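Local coordinates for 3-hydroxyacyl-CoA dehydrogenase (Burkholderia thailandensis, PDB 4XGN) that oxidises the 3-hydroxyl group of 3-hydroxyacyl-CoA thioesters to the ketone with NAD as cofactor, as a member of the short-chain dehydrogenase family, at the interface of chains A and B. Residues are numbered along the deposited sequence; one frame, centred on the assembly and turned at random. Chains: chain A/B, 3-hydroxyacyl-CoA dehydrogenase.

The four contacts form two patches of a two-fold symmetric interface, more than 20 Å apart. Contacts 1 and 3 adjoin, their C-alpha centres about 4 Å apart, and share A:Glu230, B:Asn241 and B:Met243; contacts 2 and 4 lie about 7 Å apart and share A:Met243 and B:Phe221. Contacts 1 and 2, some 24 Å apart between C-alpha centres, are near twins with the chains exchanged. In each patch the loop at 241-245 of one subunit reaches helix 228-240, the loop at 221-224 and the turn after strand 248-251 of the other, a reciprocal exchange that probably helps hold the subunits together in the four-chain assembly.

Contact 1: the interface of chains A and B. Residues chain A 222, 224, 230, 233; chain B 241-243.
With CG of A:Glu230 beside its backbone N (chi1 -67°) and the chain extended beyond it, the carboxylate reaches over the loop of chain B, where B:Met243, bent at chi2 and chi3, crosses it at about a right angle. CG of B:Met243 lies 3.8 Å from the carboxylate carbon CD of A:Glu230. OE2 faces the ring of B:Pro242, 3.6 Å from its CB. The carboxylate is held from its own side: A:Arg224 approaches end-on, NH1 bonding OE1 at 2.9 Å and NH2 forming a salt bridge to OE2 at 2.8 Å, both through syn lone pairs. CG of A:Pro222 sits over the centre of one guanidinium face and also meets SD of B:Met243 at 3.8 Å. At the other end, the side-chain amide nitrogen ND2 of B:Asn241 donates to the main-chain O of A:Glu230 at 3.0 Å, somewhat out of its amide plane. The same amide accepts the backbone N of B:Met243 at OD1, which, with the ND2 bond, probably fixes the amide's rotation and steadies the loop. CE of A:Met233 packs on CA of B:Asn241 at 3.6 Å. The patch thus seats the loop of chain B against helix 228-240 of chain A, and probably contributes to subunit association.

Contact 2: the interface of chains A and B. Residues chain A 242-243; chain B 221-222, 224, 230, 233.
This patch is a loop-to-helix part of a two-fold symmetric interface between identical subunits, and it probably helps join the subunits within the four-chain assembly; van der Waals contacts carry the residues described here. A:Pro242 and A:Met243 of one loop lie against B:Glu230 on helix 228-240 and against the loop carrying B:Pro222 and B:Arg224. The proline ring crosses the glutamate side chain at about a right angle, its CB and CG turned to OE2 of B:Glu230, with CB at 3.5 Å. That carboxylate is pinned end-on by B:Arg224. NH1 of B:Arg224 bonds OE1 of B:Glu230 at 2.8 Å. NH2 of B:Arg224 makes the salt bridge to OE2 of B:Glu230 at 2.7 Å. Both acceptors lie in the guanidinium plane, and CG of B:Pro222 caps one face over its centre, a setting that would keep the ion pair flat beside A:Pro242. NH2 of B:Arg224 also touches CB of A:Pro242 at 3.7 Å. B:Met233 has its chain extended beyond CG (chi3 173°), which carries CE to within 4.0 Å of CD of A:Pro242. Beyond the ion pair, A:Met243 crosses the ring of B:Pro222 at about a right angle, its SD 3.8 Å from CG of that proline.

Contact 3: the interface of chains A and B. Residues chain A 199, 230, 251-253; chain B 241, 243-244.
Hydrogen bonding between main chains joins B:Met243 to the turn that follows strand 248-251 of chain A. This part of the two-fold symmetric interface seats the methionine against that strand and turn, and probably helps subunit association. The carbonyl O of B:Met243 accepts the backbone N of A:Gly253 at 2.9 Å, while the neighbouring N of A:Asp252 makes a weak additional bond to the same oxygen. The carbonyl is held chiefly by the amide of A:Gly253, with that of A:Asp252 adding a poorly aligned second contact.

Apolar contacts centre on A:Leu251. Its CG lies anti to the backbone N (chi1 180°), and chi2 of 68° then turns CD1 to the partner loop, where this methyl meets several groups at once. It touches CB of B:Met243 at 3.6 Å, the two side chains crossing at about a right angle, and CD2 of B:Leu244, also at 3.6 Å, on an oblique course. The flat amide of B:Asn241 adds a further contact, with its CG 4.0 Å from CD1 of A:Leu251. The methionine continues past the leucine and, bent at chi2 and chi3, folds its methyl back over the turn, so that CE of B:Met243 stands 3.9 Å from CA of A:Asp252. The same methyl is met from the opposite direction by A:Phe199, whose ring carbon CE1 lies 4.1 Å from CE of B:Met243.

Contact 4: the interface of chains A and B. Residues chain A 181, 243, 245-246; chain B 221, 252-254.
A:Asn245 inserts its side chain between the turn at B:Asp252 to B:Ala254 and the carbonyl of B:Phe221. CB packs over the glycine, 3.8 Å from CA of B:Gly253. CG, anti to the backbone N (chi1 -164°), meets the methyl CB of B:Ala254 at 3.8 Å. At the tip, ND2 donates to the main-chain O of B:Phe221 at 3.0 Å, with the acceptor 19° out of the amide plane. ND2 of A:Asn245 also lies 3.6 Å from CB of B:Phe221. The methyl of B:Ala254 rests against CA of A:Gly246 as well and, more distantly, approaches CB of A:Ala181 on helix 164-184.

The backbone ties run alongside. The carbonyl O of A:Met243 accepts the N of B:Gly253 at 2.9 Å and, weakly, the N of B:Asp252. Water 1 joins both chains: it is bound by the N of A:Asn245 at 3.1 Å and by the N of B:Asp252 at 3.0 Å, and it also pairs with the carboxylate OD1 of B:Asp252 and with the main-chain O atoms of A:Met243 and A:Asn245. Water 2 bridges that OD1 to the O of A:Asn245. Within the turn, OD1 of B:Asp252 accepts the N of B:Ala254 from above the carboxylate plane, which helps keep the turn in shape. The site thus docks the loop of chain A on a turn of chain B through direct and water-mediated links, and probably supports subunit assembly.

Contact 1: the interface of chains A and B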
loop_
_atom_site.group_PDB
_atom_site.type_symbol
_atom_site.label_atom_id
_atom_site.label_comp_id
_atom_site.label_asym_id
_atom_site.label_seq_id
_atom_site.Cartn_x
_atom_site.Cartn_y
_atom_site.Cartn_z
ATOM N N PRO A 222 1.137 -1.398 22.349
ATOM C CA PRO A 222 0.683 -1.630 23.725
ATOM C C PRO A 222 -0.855 -1.695 23.779
ATOM O O PRO A 222 -1.522 -1.007 23.000
ATOM C CB PRO A 222 1.167 -0.373 24.455
ATOM C CG PRO A 222 1.134 0.689 23.400
ATOM C CD PRO A 222 1.502 -0.002 22.102
ATOM N N ARG A 224 -3.531 -0.382 24.806
ATOM C CA ARG A 224 -4.108 0.836 25.369
ATOM C C ARG A 224 -4.221 1.878 24.281
ATOM O O ARG A 224 -3.611 1.749 23.213
ATOM C CB ARG A 224 -3.213 1.384 26.495
ATOM C CG ARG A 224 -1.795 1.727 26.034
ATOM C CD ARG A 224 -1.107 2.645 27.007
ATOM N NE ARG A 224 0.301 2.828 26.712
ATOM C CZ ARG A 224 0.814 3.736 25.878
ATOM N NH1 ARG A 224 0.050 4.587 25.182
ATOM N NH2 ARG A 224 2.132 3.819 25.787
ATOM N N GLU A 230 2.894 10.811 22.533
ATOM C CA GLU A 230 3.510 9.828 21.640
ATOM C C GLU A 230 3.353 10.238 20.186
ATOM O O GLU A 230 4.231 9.962 19.359
ATOM C CB GLU A 230 2.928 8.454 21.921
ATOM C CG GLU A 230 3.344 7.997 23.314
ATOM C CD GLU A 230 2.568 6.834 23.890
ATOM O OE1 GLU A 230 1.371 6.604 23.590
ATOM O OE2 GLU A 230 3.195 6.128 24.731
ATOM N N MET A 233 5.926 13.015 19.899
ATOM C CA MET A 233 7.272 12.499 19.757
ATOM C C MET A 233 7.593 12.198 18.301
ATOM O O MET A 233 8.713 12.481 17.843
ATOM C CB MET A 233 7.437 11.176 20.521
ATOM C CG MET A 233 7.564 11.236 22.033
ATOM S SD MET A 233 7.512 9.497 22.608
ATOM C CE MET A 233 8.877 8.902 21.654
ATOM N N ASN B 241 9.539 5.287 20.927
ATOM C CA ASN B 241 8.097 5.531 20.776
ATOM C C ASN B 241 7.254 4.282 21.032
ATOM O O ASN B 241 7.183 3.416 20.175
ATOM C CB ASN B 241 7.794 6.122 19.403
ATOM C CG ASN B 241 6.423 6.779 19.362
ATOM O OD1 ASN B 241 5.464 6.265 19.981
ATOM N ND2 ASN B 241 6.336 7.946 18.701
ATOM N N PRO B 242 6.557 4.217 22.186
ATOM C CA PRO B 242 5.801 3.016 22.527
ATOM C C PRO B 242 4.645 2.657 21.594
ATOM O O PRO B 242 4.244 1.515 21.576
ATOM C CB PRO B 242 5.289 3.314 23.934
ATOM C CG PRO B 242 6.276 4.231 24.458
ATOM C CD PRO B 242 6.500 5.173 23.294
ATOM N N MET B 243 4.200 3.600 20.763
ATOM C CA MET B 243 3.101 3.344 19.843
ATOM C C MET B 243 3.535 2.851 18.467
ATOM O O MET B 243 2.661 2.471 17.667
ATOM C CB MET B 243 2.231 4.604 19.749
ATOM C CG MET B 243 1.352 4.787 20.971
ATOM S SD MET B 243 0.086 3.520 21.123
ATOM C CE MET B 243 -0.859 3.772 19.628
#

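Contact 2: the interface of chains A and B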
loop_
_atom_site.group_PDB
_atom_site.type_symbol
_atom_site.label_atom_id
_atom_site.label_comp_id
_atom_site.label_asym_id
_atom_site.label_seq_id
_atom_site.Cartn_x
_atom_site.Cartn_y
_atom_site.Cartn_z
ATOM N N PRO A 242 16.263 14.736 8.497
ATOM C CA PRO A 242 16.247 15.292 7.148
ATOM C C PRO A 242 15.852 14.352 6.043
ATOM O O PRO A 242 15.527 14.829 4.958
ATOM C CB PRO A 242 17.689 15.752 6.962
ATOM C CG PRO A 242 18.150 15.981 8.329
ATOM C CD PRO A 242 17.627 14.806 9.050
ATOM N N MET A 243 15.834 13.045 6.313
ATOM C CA MET A 243 15.524 12.062 5.243
ATOM C C MET A 243 14.042 11.659 5.192
ATOM O O MET A 243 13.646 10.926 4.250
ATOM C CB MET A 243 16.390 10.817 5.368
ATOM C CG MET A 243 17.782 11.028 4.798
ATOM S SD MET A 243 17.840 11.273 3.006
ATOM C CE MET A 243 17.288 9.663 2.452
ATOM N N PHE B 221 13.881 15.710 -1.871
ATOM C CA PHE B 221 14.538 16.483 -0.837
ATOM C C PHE B 221 14.840 15.607 0.354
ATOM O O PHE B 221 13.952 14.914 0.831
ATOM C CB PHE B 221 13.707 17.691 -0.357
ATOM C CG PHE B 221 14.537 18.630 0.453
ATOM C CD1 PHE B 221 15.350 19.534 -0.185
ATOM C CD2 PHE B 221 14.648 18.480 1.833
ATOM C CE1 PHE B 221 16.199 20.336 0.534
ATOM C CE2 PHE B 221 15.486 19.307 2.566
ATOM C CZ PHE B 221 16.280 20.210 1.908
ATOM N N PRO B 222 16.077 15.621 0.870
ATOM C CA PRO B 222 17.244 16.360 0.402
ATOM C C PRO B 222 17.884 15.727 -0.844
ATOM O O PRO B 222 17.896 14.496 -0.970
ATOM C CB PRO B 222 18.174 16.281 1.597
ATOM C CG PRO B 222 17.864 14.962 2.224
ATOM C CD PRO B 222 16.421 14.623 1.877
ATOM N N ARG B 224 20.445 14.425 -2.040
ATOM C CA ARG B 224 21.703 13.753 -1.750
ATOM C C ARG B 224 21.424 12.364 -1.230
ATOM O O ARG B 224 20.274 12.032 -0.904
ATOM C CB ARG B 224 22.506 14.552 -0.701
ATOM C CG ARG B 224 21.703 14.790 0.571
ATOM C CD ARG B 224 22.572 15.020 1.771
ATOM N NE ARG B 224 21.825 15.437 2.952
ATOM C CZ ARG B 224 21.344 14.646 3.918
ATOM N NH1 ARG B 224 21.498 13.339 3.896
ATOM N NH2 ARG B 224 20.739 15.216 4.957
ATOM N N GLU B 230 21.223 9.172 9.897
ATOM C CA GLU B 230 19.793 9.472 9.665
ATOM C C GLU B 230 18.944 8.241 9.764
ATOM O O GLU B 230 17.828 8.305 10.223
ATOM C CB GLU B 230 19.599 10.219 8.345
ATOM C CG GLU B 230 20.229 11.611 8.413
ATOM C CD GLU B 230 20.438 12.320 7.085
ATOM O OE1 GLU B 230 20.658 11.691 6.019
ATOM O OE2 GLU B 230 20.448 13.576 7.137
ATOM N N MET B 233 18.867 7.642 13.534
ATOM C CA MET B 233 17.900 8.519 14.223
ATOM C C MET B 233 16.523 7.868 14.254
ATOM O O MET B 233 15.814 7.924 15.244
ATOM C CB MET B 233 17.675 9.872 13.493
ATOM C CG MET B 233 18.829 10.823 13.322
ATOM S SD MET B 233 18.224 12.141 12.239
ATOM C CE MET B 233 19.543 13.349 12.226
#

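Contact 3: the interface of chains A and B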
loop_
_atom_site.group_PDB
_atom_site.type_symbol
_atom_site.label_atom_id
_atom_site.label_comp_id
_atom_site.label_asym_id
_atom_site.label_seq_id
_atom_site.Cartn_x
_atom_site.Cartn_y
_atom_site.Cartn_z
ATOM N N PHE A 199 -6.242 7.227 19.865
ATOM C CA PHE A 199 -5.573 8.060 20.843
ATOM C C PHE A 199 -6.548 8.638 21.828
ATOM O O PHE A 199 -7.659 9.024 21.459
ATOM C CB PHE A 199 -4.760 9.186 20.159
ATOM C CG PHE A 199 -3.413 8.742 19.714
ATOM C CD1 PHE A 199 -3.268 7.844 18.642
ATOM C CD2 PHE A 199 -2.275 9.134 20.412
ATOM C CE1 PHE A 199 -2.025 7.402 18.256
ATOM C CE2 PHE A 199 -1.051 8.707 20.011
ATOM C CZ PHE A 199 -0.903 7.834 18.959
ATOM N N GLU A 230 2.894 10.811 22.533
ATOM C CA GLU A 230 3.510 9.828 21.640
ATOM C C GLU A 230 3.353 10.238 20.186
ATOM O O GLU A 230 4.231 9.962 19.359
ATOM C CB GLU A 230 2.928 8.454 21.921
ATOM C CG GLU A 230 3.344 7.997 23.314
ATOM C CD GLU A 230 2.568 6.834 23.890
ATOM O OE1 GLU A 230 1.371 6.604 23.590
ATOM O OE2 GLU A 230 3.195 6.128 24.731
ATOM N N LEU A 251 0.876 5.098 13.233
ATOM C CA LEU A 251 1.289 5.145 14.636
ATOM C C LEU A 251 0.107 4.559 15.408
ATOM O O LEU A 251 -0.828 5.263 15.762
ATOM C CB LEU A 251 1.559 6.582 15.091
ATOM C CG LEU A 251 1.998 6.789 16.539
ATOM C CD1 LEU A 251 3.391 6.200 16.747
ATOM C CD2 LEU A 251 1.976 8.275 16.866
ATOM N N ASP A 252 0.129 3.248 15.635
ATOM C CA ASP A 252 -1.113 2.572 15.960
ATOM C C ASP A 252 -1.008 1.287 16.793
ATOM O O ASP A 252 -1.979 0.602 16.932
ATOM C CB ASP A 252 -1.859 2.280 14.665
ATOM C CG ASP A 252 -1.118 1.301 13.752
ATOM O OD1 ASP A 252 -0.052 0.726 14.166
ATOM O OD2 ASP A 252 -1.599 1.134 12.608
ATOM N N GLY A 253 0.148 0.978 17.364
ATOM C CA GLY A 253 0.243 -0.247 18.145
ATOM C C GLY A 253 -0.011 -1.526 17.354
ATOM O O GLY A 253 -0.321 -2.554 17.930
ATOM N N ASN B 241 9.539 5.287 20.927
ATOM C CA ASN B 241 8.097 5.531 20.776
ATOM C C ASN B 241 7.254 4.282 21.032
ATOM O O ASN B 241 7.183 3.416 20.175
ATOM C CB ASN B 241 7.794 6.122 19.403
ATOM C CG ASN B 241 6.423 6.779 19.362
ATOM O OD1 ASN B 241 5.464 6.265 19.981
ATOM N ND2 ASN B 241 6.336 7.946 18.701
ATOM N N MET B 243 4.200 3.600 20.763
ATOM C CA MET B 243 3.101 3.344 19.843
ATOM C C MET B 243 3.535 2.851 18.467
ATOM O O MET B 243 2.661 2.471 17.667
ATOM C CB MET B 243 2.231 4.604 19.749
ATOM C CG MET B 243 1.352 4.787 20.971
ATOM S SD MET B 243 0.086 3.520 21.123
ATOM C CE MET B 243 -0.859 3.772 19.628
ATOM N N LEU B 244 4.842 2.806 18.155
ATOM C CA LEU B 244 5.235 2.343 16.815
ATOM C C LEU B 244 5.329 0.820 16.792
ATOM O O LEU B 244 6.218 0.260 17.416
ATOM C CB LEU B 244 6.548 2.954 16.365
ATOM C CG LEU B 244 6.507 4.427 15.908
ATOM C CD1 LEU B 244 7.891 5.010 15.785
ATOM C CD2 LEU B 244 5.801 4.593 14.567
#

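Contact 4: the interface of chains A and B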
loop_
_atom_site.group_PDB
_atom_site.type_symbol
_atom_site.label_atom_id
_atom_site.label_comp_id
_atom_site.label_asym_id
_atom_site.label_seq_id
_atom_site.Cartn_x
_atom_site.Cartn_y
_atom_site.Cartn_z
ATOM N N ALA A 181 5.069 16.891 -1.505
ATOM C CA ALA A 181 6.516 16.783 -1.336
ATOM C C ALA A 181 7.246 17.047 -2.656
ATOM O O ALA A 181 8.271 17.751 -2.706
ATOM C CB ALA A 181 6.891 15.431 -0.799
ATOM N N MET A 243 15.834 13.045 6.313
ATOM C CA MET A 243 15.524 12.062 5.243
ATOM C C MET A 243 14.042 11.659 5.192
ATOM O O MET A 243 13.646 10.926 4.250
ATOM C CB MET A 243 16.390 10.817 5.368
ATOM C CG MET A 243 17.782 11.028 4.798
ATOM S SD MET A 243 17.840 11.273 3.006
ATOM C CE MET A 243 17.288 9.663 2.452
ATOM N N ASN A 245 10.656 12.235 4.107
ATOM C CA ASN A 245 9.910 13.066 3.199
ATOM C C ASN A 245 8.953 12.197 2.338
ATOM O O ASN A 245 9.331 11.093 1.937
ATOM C CB ASN A 245 10.886 13.788 2.316
ATOM C CG ASN A 245 10.262 14.971 1.595
ATOM O OD1 ASN A 245 9.139 15.423 1.919
ATOM N ND2 ASN A 245 11.000 15.526 0.653
ATOM N N GLY A 246 7.753 12.696 2.069
ATOM C CA GLY A 246 6.833 12.094 1.075
ATOM C C GLY A 246 6.207 10.806 1.556
ATOM O O GLY A 246 5.743 10.006 0.740
ATOM N N PHE B 221 13.881 15.710 -1.871
ATOM C CA PHE B 221 14.538 16.483 -0.837
ATOM C C PHE B 221 14.840 15.607 0.354
ATOM O O PHE B 221 13.952 14.914 0.831
ATOM C CB PHE B 221 13.707 17.691 -0.357
ATOM C CG PHE B 221 14.537 18.630 0.453
ATOM C CD1 PHE B 221 15.350 19.534 -0.185
ATOM C CD2 PHE B 221 14.648 18.480 1.833
ATOM C CE1 PHE B 221 16.199 20.336 0.534
ATOM C CE2 PHE B 221 15.486 19.307 2.566
ATOM C CZ PHE B 221 16.280 20.210 1.908
ATOM N N ASP B 252 13.509 8.012 2.716
ATOM C CA ASP B 252 13.991 8.052 1.323
ATOM C C ASP B 252 13.980 9.395 0.602
ATOM O O ASP B 252 14.176 9.470 -0.620
ATOM C CB ASP B 252 13.194 6.992 0.490
ATOM C CG ASP B 252 11.706 7.322 0.405
ATOM O OD1 ASP B 252 11.301 8.419 0.841
ATOM O OD2 ASP B 252 10.926 6.510 -0.123
ATOM N N GLY B 253 13.721 10.463 1.340
ATOM C CA GLY B 253 13.682 11.773 0.737
ATOM C C GLY B 253 12.619 11.966 -0.318
ATOM O O GLY B 253 12.746 12.837 -1.173
ATOM N N ALA B 254 11.563 11.162 -0.220
ATOM C CA ALA B 254 10.446 11.118 -1.141
ATOM C C ALA B 254 10.753 10.561 -2.523
ATOM O O ALA B 254 9.916 10.680 -3.405
ATOM C CB ALA B 254 9.803 12.505 -1.287
HETATM O O HOH W 1 10.977 9.199 3.704
HETATM O O HOH W 2 8.554 8.538 0.825
#